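Local coordinates for protein hemin degrading factor (PDB 4MF9) that binds heme and probably both traffics and degrades it in Pseudomonas aeruginosa, at residues L117-I130 with S141-H153. Numbering follows the deposited sequence.
Sequences LRLFLGGWNAVFAI and SIQVFDQQGVAVH. With HEM (protoporphyrin IX containing Fe), chain C.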
loop_
_atom_site.group_PDB
_atom_site.type_symbol
_atom_site.label_atom_id
_atom_site.label_comp_id
_atom_site.label_asym_id
_atom_site.label_seq_id
_atom_site.Cartn_x
_atom_site.Cartn_y
_atom_site.Cartn_z
ATOM N N LEU A 117 -6.626 -6.074 -3.770
ATOM C CA LEU A 117 -5.984 -5.830 -2.489
ATOM C C LEU A 117 -5.577 -7.139 -1.835
ATOM O O LEU A 117 -6.279 -8.149 -1.950
ATOM C CB LEU A 117 -6.959 -5.088 -1.545
ATOM C CG LEU A 117 -7.369 -3.651 -1.868
ATOM C CD1 LEU A 117 -8.587 -3.210 -1.034
ATOM C CD2 LEU A 117 -6.222 -2.711 -1.591
ATOM N N ARG A 118 -4.453 -7.120 -1.132
ATOM C CA ARG A 118 -4.096 -8.236 -0.263
ATOM C C ARG A 118 -4.010 -7.666 1.136
ATOM O O ARG A 118 -3.190 -6.773 1.402
ATOM C CB ARG A 118 -2.748 -8.845 -0.653
ATOM C CG ARG A 118 -2.612 -9.188 -2.130
ATOM C CD ARG A 118 -3.660 -10.194 -2.602
ATOM N NE ARG A 118 -3.556 -10.444 -4.044
ATOM C CZ ARG A 118 -4.401 -9.964 -4.957
ATOM N NH1 ARG A 118 -5.442 -9.215 -4.590
ATOM N NH2 ARG A 118 -4.215 -10.240 -6.247
ATOM N N LEU A 119 -4.853 -8.179 2.027
ATOM C CA LEU A 119 -5.008 -7.601 3.361
ATOM C C LEU A 119 -4.460 -8.540 4.422
ATOM O O LEU A 119 -4.868 -9.703 4.507
ATOM C CB LEU A 119 -6.492 -7.293 3.635
ATOM C CG LEU A 119 -7.228 -6.591 2.484
ATOM C CD1 LEU A 119 -8.739 -6.492 2.742
ATOM C CD2 LEU A 119 -6.637 -5.208 2.218
ATOM N N PHE A 120 -3.519 -8.041 5.216
ATOM C CA PHE A 120 -2.924 -8.828 6.297
ATOM C C PHE A 120 -3.451 -8.309 7.627
ATOM O O PHE A 120 -2.866 -7.415 8.251
ATOM C CB PHE A 120 -1.401 -8.763 6.210
ATOM C CG PHE A 120 -0.888 -9.115 4.858
ATOM C CD1 PHE A 120 -0.789 -10.441 4.466
ATOM C CD2 PHE A 120 -0.541 -8.120 3.958
ATOM C CE1 PHE A 120 -0.338 -10.766 3.211
ATOM C CE2 PHE A 120 -0.095 -8.438 2.703
ATOM C CZ PHE A 120 0.012 -9.755 2.326
ATOM N N LEU A 121 -4.571 -8.898 8.033
ATOM C CA LEU A 121 -5.478 -8.332 9.032
ATOM C C LEU A 121 -4.973 -8.390 10.463
ATOM O O LEU A 121 -5.531 -7.742 11.354
ATOM C CB LEU A 121 -6.824 -9.049 8.952
ATOM C CG LEU A 121 -7.498 -8.977 7.589
ATOM C CD1 LEU A 121 -8.814 -9.734 7.618
ATOM C CD2 LEU A 121 -7.722 -7.518 7.179
ATOM N N GLY A 122 -3.925 -9.149 10.685
ATOM C CA GLY A 122 -3.405 -9.361 11.993
ATOM C C GLY A 122 -2.934 -8.156 12.717
ATOM O O GLY A 122 -3.060 -8.082 13.883
ATOM N N GLY A 123 -2.328 -7.229 12.004
ATOM C CA GLY A 123 -1.880 -5.980 12.600
ATOM C C GLY A 123 -2.920 -4.861 12.548
ATOM O O GLY A 123 -2.688 -3.749 13.034
ATOM N N TRP A 124 -4.072 -5.137 11.950
ATOM C CA TRP A 124 -5.121 -4.122 11.876
ATOM C C TRP A 124 -5.711 -3.913 13.268
ATOM O O TRP A 124 -6.163 -4.863 13.897
ATOM C CB TRP A 124 -6.223 -4.558 10.918
ATOM C CG TRP A 124 -5.819 -4.563 9.475
ATOM C CD1 TRP A 124 -4.573 -4.822 8.965
ATOM C CD2 TRP A 124 -6.664 -4.279 8.350
ATOM N NE1 TRP A 124 -4.600 -4.731 7.588
ATOM C CE2 TRP A 124 -5.869 -4.394 7.188
ATOM C CE3 TRP A 124 -8.019 -3.955 8.214
ATOM C CZ2 TRP A 124 -6.382 -4.194 5.911
ATOM C CZ3 TRP A 124 -8.528 -3.749 6.937
ATOM C CH2 TRP A 124 -7.708 -3.873 5.802
ATOM N N ASN A 125 -5.702 -2.680 13.758
ATOM C CA ASN A 125 -6.059 -2.451 15.153
ATOM C C ASN A 125 -7.369 -1.700 15.377
ATOM O O ASN A 125 -8.250 -2.161 16.111
ATOM C CB ASN A 125 -4.934 -1.720 15.874
ATOM C CG ASN A 125 -5.226 -1.536 17.348
ATOM O OD1 ASN A 125 -5.556 -2.494 18.044
ATOM N ND2 ASN A 125 -5.131 -0.307 17.825
ATOM N N ALA A 126 -7.483 -0.532 14.764
ATOM C CA ALA A 126 -8.659 0.295 14.966
ATOM C C ALA A 126 -9.175 0.792 13.625
ATOM O O ALA A 126 -8.399 0.963 12.668
ATOM C CB ALA A 126 -8.337 1.453 15.878
ATOM N N VAL A 127 -10.483 1.018 13.565
ATOM C CA VAL A 127 -11.140 1.453 12.335
ATOM C C VAL A 127 -12.213 2.494 12.661
ATOM O O VAL A 127 -13.007 2.315 13.598
ATOM C CB VAL A 127 -11.745 0.252 11.583
ATOM C CG1 VAL A 127 -12.517 -0.651 12.541
ATOM C CG2 VAL A 127 -12.633 0.719 10.453
ATOM N N PHE A 128 -12.218 3.592 11.906
ATOM C CA PHE A 128 -13.156 4.689 12.137
ATOM C C PHE A 128 -13.920 5.042 10.872
ATOM O O PHE A 128 -13.399 4.925 9.760
ATOM C CB PHE A 128 -12.410 5.935 12.634
ATOM C CG PHE A 128 -11.656 5.714 13.916
ATOM C CD1 PHE A 128 -10.368 5.185 13.897
ATOM C CD2 PHE A 128 -12.234 6.031 15.139
ATOM C CE1 PHE A 128 -9.676 4.973 15.081
ATOM C CE2 PHE A 128 -11.547 5.827 16.324
ATOM C CZ PHE A 128 -10.264 5.295 16.294
ATOM N N ALA A 129 -15.164 5.468 11.045
ATOM C CA ALA A 129 -15.938 6.001 9.939
ATOM C C ALA A 129 -15.994 7.494 10.162
ATOM O O ALA A 129 -16.496 7.951 11.200
ATOM C CB ALA A 129 -17.343 5.411 9.939
ATOM N N ILE A 130 -15.479 8.231 9.208
ATOM C CA ILE A 130 -15.416 9.664 9.268
ATOM C C ILE A 130 -16.469 10.308 8.337
ATOM O O ILE A 130 -16.615 9.920 7.226
ATOM C CB ILE A 130 -14.002 10.140 8.930
ATOM C CG1 ILE A 130 -12.990 9.530 9.889
ATOM C CG2 ILE A 130 -13.895 11.636 8.942
ATOM C CD1 ILE A 130 -11.585 10.001 9.710
ATOM N N SER A 141 -15.360 8.620 4.856
ATOM C CA SER A 141 -14.307 7.644 4.677
ATOM C C SER A 141 -14.266 6.616 5.779
ATOM O O SER A 141 -14.652 6.925 6.869
ATOM C CB SER A 141 -12.948 8.293 4.548
ATOM O OG SER A 141 -12.516 8.934 5.664
ATOM N N ILE A 142 -13.791 5.422 5.452
ATOM C CA ILE A 142 -13.458 4.391 6.449
ATOM C C ILE A 142 -11.946 4.335 6.580
ATOM O O ILE A 142 -11.302 4.229 5.611
ATOM C CB ILE A 142 -14.010 3.018 6.038
ATOM C CG1 ILE A 142 -15.534 3.068 5.850
ATOM C CG2 ILE A 142 -13.575 1.956 6.990
ATOM C CD1 ILE A 142 -16.243 3.485 7.077
ATOM N N GLN A 143 -11.411 4.510 7.769
ATOM C CA GLN A 143 -9.980 4.566 7.908
ATOM C C GLN A 143 -9.451 3.573 8.949
ATOM O O GLN A 143 -9.901 3.561 10.044
ATOM C CB GLN A 143 -9.458 5.978 8.192
ATOM C CG GLN A 143 -10.004 7.067 7.282
ATOM C CD GLN A 143 -9.271 8.414 7.346
ATOM O OE1 GLN A 143 -8.368 8.606 8.073
ATOM N NE2 GLN A 143 -9.682 9.299 6.521
ATOM N N VAL A 144 -8.466 2.787 8.566
ATOM C CA VAL A 144 -7.947 1.716 9.412
ATOM C C VAL A 144 -6.530 2.037 9.872
ATOM O O VAL A 144 -5.707 2.516 9.077
ATOM C CB VAL A 144 -7.949 0.359 8.647
ATOM C CG1 VAL A 144 -7.346 -0.747 9.515
ATOM C CG2 VAL A 144 -9.369 -0.012 8.237
ATOM N N PHE A 145 -6.236 1.734 11.138
ATOM C CA PHE A 145 -4.921 1.999 11.724
ATOM C C PHE A 145 -4.314 0.780 12.424
ATOM O O PHE A 145 -5.046 -0.081 12.932
ATOM C CB PHE A 145 -5.016 3.198 12.676
ATOM C CG PHE A 145 -5.512 4.440 11.996
ATOM C CD1 PHE A 145 -4.623 5.299 11.359
ATOM C CD2 PHE A 145 -6.874 4.725 11.949
ATOM C CE1 PHE A 145 -5.074 6.434 10.704
ATOM C CE2 PHE A 145 -7.333 5.865 11.286
ATOM C CZ PHE A 145 -6.429 6.715 10.665
ATOM N N ASP A 146 -2.980 0.701 12.430
ATOM C CA ASP A 146 -2.279 -0.470 12.974
ATOM C C ASP A 146 -1.965 -0.347 14.472
ATOM O O ASP A 146 -2.370 0.620 15.112
ATOM C CB ASP A 146 -1.019 -0.834 12.147
ATOM C CG ASP A 146 0.086 0.215 12.219
ATOM O OD1 ASP A 146 0.137 1.008 13.177
ATOM O OD2 ASP A 146 0.940 0.235 11.298
ATOM N N GLN A 147 -1.200 -1.277 15.007
ATOM C CA GLN A 147 -0.907 -1.293 16.400
ATOM C C GLN A 147 -0.176 -0.063 16.884
ATOM O O GLN A 147 -0.167 0.215 18.062
ATOM C CB GLN A 147 -0.128 -2.518 16.744
ATOM C CG GLN A 147 -0.825 -3.325 17.756
ATOM C CD GLN A 147 -2.066 -3.829 17.229
ATOM O OE1 GLN A 147 -3.059 -3.742 17.866
ATOM N NE2 GLN A 147 -2.022 -4.353 16.051
ATOM N N GLN A 148 0.490 0.638 15.984
ATOM C CA GLN A 148 1.242 1.847 16.330
ATOM C C GLN A 148 0.484 3.133 15.989
ATOM O O GLN A 148 1.012 4.242 16.154
ATOM C CB GLN A 148 2.622 1.841 15.661
ATOM C CG GLN A 148 3.582 0.778 16.232
ATOM C CD GLN A 148 3.206 -0.637 15.836
ATOM O OE1 GLN A 148 2.881 -1.468 16.685
ATOM N NE2 GLN A 148 3.262 -0.924 14.544
ATOM N N GLY A 149 -0.741 2.987 15.492
ATOM C CA GLY A 149 -1.531 4.150 15.100
ATOM C C GLY A 149 -1.256 4.661 13.691
ATOM O O GLY A 149 -1.782 5.705 13.282
ATOM N N VAL A 150 -0.438 3.930 12.933
ATOM C CA VAL A 150 -0.113 4.340 11.564
ATOM C C VAL A 150 -1.199 3.851 10.620
ATOM O O VAL A 150 -1.699 2.741 10.775
ATOM C CB VAL A 150 1.243 3.763 11.112
ATOM C CG1 VAL A 150 1.694 4.411 9.810
ATOM C CG2 VAL A 150 2.286 3.971 12.205
ATOM N N ALA A 151 -1.573 4.671 9.646
ATOM C CA ALA A 151 -2.612 4.270 8.700
ATOM C C ALA A 151 -2.293 2.953 8.012
ATOM O O ALA A 151 -1.152 2.712 7.585
ATOM C CB ALA A 151 -2.834 5.353 7.665
ATOM N N VAL A 152 -3.308 2.109 7.887
ATOM C CA VAL A 152 -3.162 0.858 7.157
ATOM C C VAL A 152 -3.726 1.009 5.747
ATOM O O VAL A 152 -3.057 0.697 4.751
ATOM C CB VAL A 152 -3.866 -0.306 7.889
ATOM C CG1 VAL A 152 -4.013 -1.474 6.968
ATOM C CG2 VAL A 152 -3.076 -0.710 9.096
ATOM N N HIS A 153 -4.941 1.540 5.674
ATOM C CA HIS A 153 -5.762 1.475 4.476
ATOM C C HIS A 153 -6.957 2.399 4.685
ATOM O O HIS A 153 -7.520 2.449 5.792
ATOM C CB HIS A 153 -6.273 0.039 4.334
ATOM C CG HIS A 153 -7.082 -0.214 3.094
ATOM N ND1 HIS A 153 -6.629 0.085 1.828
ATOM C CD2 HIS A 153 -8.306 -0.776 2.939
ATOM C CE1 HIS A 153 -7.551 -0.266 0.940
ATOM N NE2 HIS A 153 -8.574 -0.791 1.590
HETATM C CHA HEM C . 2.275 -11.109 -7.226
HETATM C CHB HEM C . -1.908 -12.423 -9.013
HETATM C CHC HEM C . -3.285 -13.818 -4.622
HETATM C CHD HEM C . 0.431 -11.406 -2.806
HETATM C C1A HEM C . 1.279 -11.429 -8.103
HETATM C C2A HEM C . 1.371 -11.364 -9.522
HETATM C C3A HEM C . 0.214 -11.752 -10.005
HETATM C C4A HEM C . -0.608 -12.006 -8.907
HETATM C CMA HEM C . -0.141 -11.821 -11.463
HETATM C CAA HEM C . 2.540 -10.984 -10.359
HETATM C CBA HEM C . 2.920 -11.946 -11.514
HETATM C CGA HEM C . 3.523 -13.156 -10.900
HETATM O O1A HEM C . 3.203 -14.284 -11.264
HETATM O O2A HEM C . 4.330 -12.982 -10.027
HETATM C C1B HEM C . -2.595 -12.929 -7.917
HETATM C C2B HEM C . -3.863 -13.496 -8.114
HETATM C C3B HEM C . -4.291 -13.914 -6.914
HETATM C C4B HEM C . -3.220 -13.563 -5.956
HETATM C CMB HEM C . -4.569 -13.643 -9.428
HETATM C CAB HEM C . -5.606 -14.597 -6.726
HETATM C CBB HEM C . -6.330 -14.562 -5.650
HETATM C C1C HEM C . -2.412 -13.314 -3.731
HETATM C C2C HEM C . -2.455 -13.529 -2.369
HETATM C C3C HEM C . -1.402 -12.853 -1.832
HETATM C C4C HEM C . -0.697 -12.200 -2.882
HETATM C CMC HEM C . -3.456 -14.369 -1.636
HETATM C CAC HEM C . -1.078 -12.801 -0.427
HETATM C CBC HEM C . -0.173 -11.940 -0.067
HETATM C C1D HEM C . 1.284 -11.133 -3.883
HETATM C C2D HEM C . 2.634 -10.503 -3.763
HETATM C C3D HEM C . 3.125 -10.448 -4.998
HETATM C C4D HEM C . 2.090 -11.024 -5.863
HETATM C CMD HEM C . 3.370 -10.012 -2.534
HETATM C CAD HEM C . 4.464 -9.886 -5.398
HETATM C CBD HEM C . 5.424 -11.044 -5.670
HETATM C CGD HEM C . 6.897 -10.784 -5.749
HETATM O O1D HEM C . 7.451 -11.228 -6.732
HETATM O O2D HEM C . 7.545 -10.208 -4.889
HETATM N NA HEM C . 0.045 -11.819 -7.740
HETATM N NB HEM C . -2.227 -12.985 -6.629
HETATM N NC HEM C . -1.362 -12.535 -3.993
HETATM N ND HEM C . 1.024 -11.407 -5.152
HETATM FE FE HEM C . -0.493 -12.196 -5.828
#
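Phe145 O is gripped by two backbone amides of the facing strand, Asn125 N at 2.8 Å and Ala126 N at 3.1 Å. Two consecutive residues set against one make a classic beta bulge. From Ala126–Phe145, at the bulge itself, the antiparallel pairing runs on regularly through the hydrogen-bonded pairs Phe128–Gln143 and Ile130–Ser141.

On one face, the Phe128 and Phe145 side chains cross at about a right angle, and Phe145 CD2 meets the edge of the Phe128 ring; Val51 of helix 47-52 touches both. Gln143 lays its amide against Ile130 CD1, and a hydrogen bond from Gln143 NE2 to Ser141 OG (3.0 Å) fixes that amide. On the other face, Val127 and Ile142 lie side by side through their CG2 methyls, and Ile142 CD1 reaches Ala129 CB, a side chain short enough to admit it.

Trp124 is clamped between aliphatic groups. Val152 CG1, carried to the indole by its position anti to the backbone N (chi1 165°), makes a CH-pi contact 3.7 Å from the centroid of the Trp124 five-membered ring. Val144 CG1 packs near Trp124 CE3 (3.5 Å) on the same side, and Leu121 CD2 covers the opposite face. Trp124 NE1 donates to His270 O, satisfying this buried polar atom.

Asp146 OD1 accepts from Gln148 N, an Asx turn, and from Val150 N across the opposite face of the carboxylate; both brace the type I turn ending at Gly149, whose positive phi favours glycine. Strands 124-133, 138-146 and 151-157 form an antiparallel meander in the HemS/ChuX-type domain, while strand 117-120, whose Arg118 NE lies 3.0 Å from HEM NC, belongs to the other sheet and lines the heme pocket.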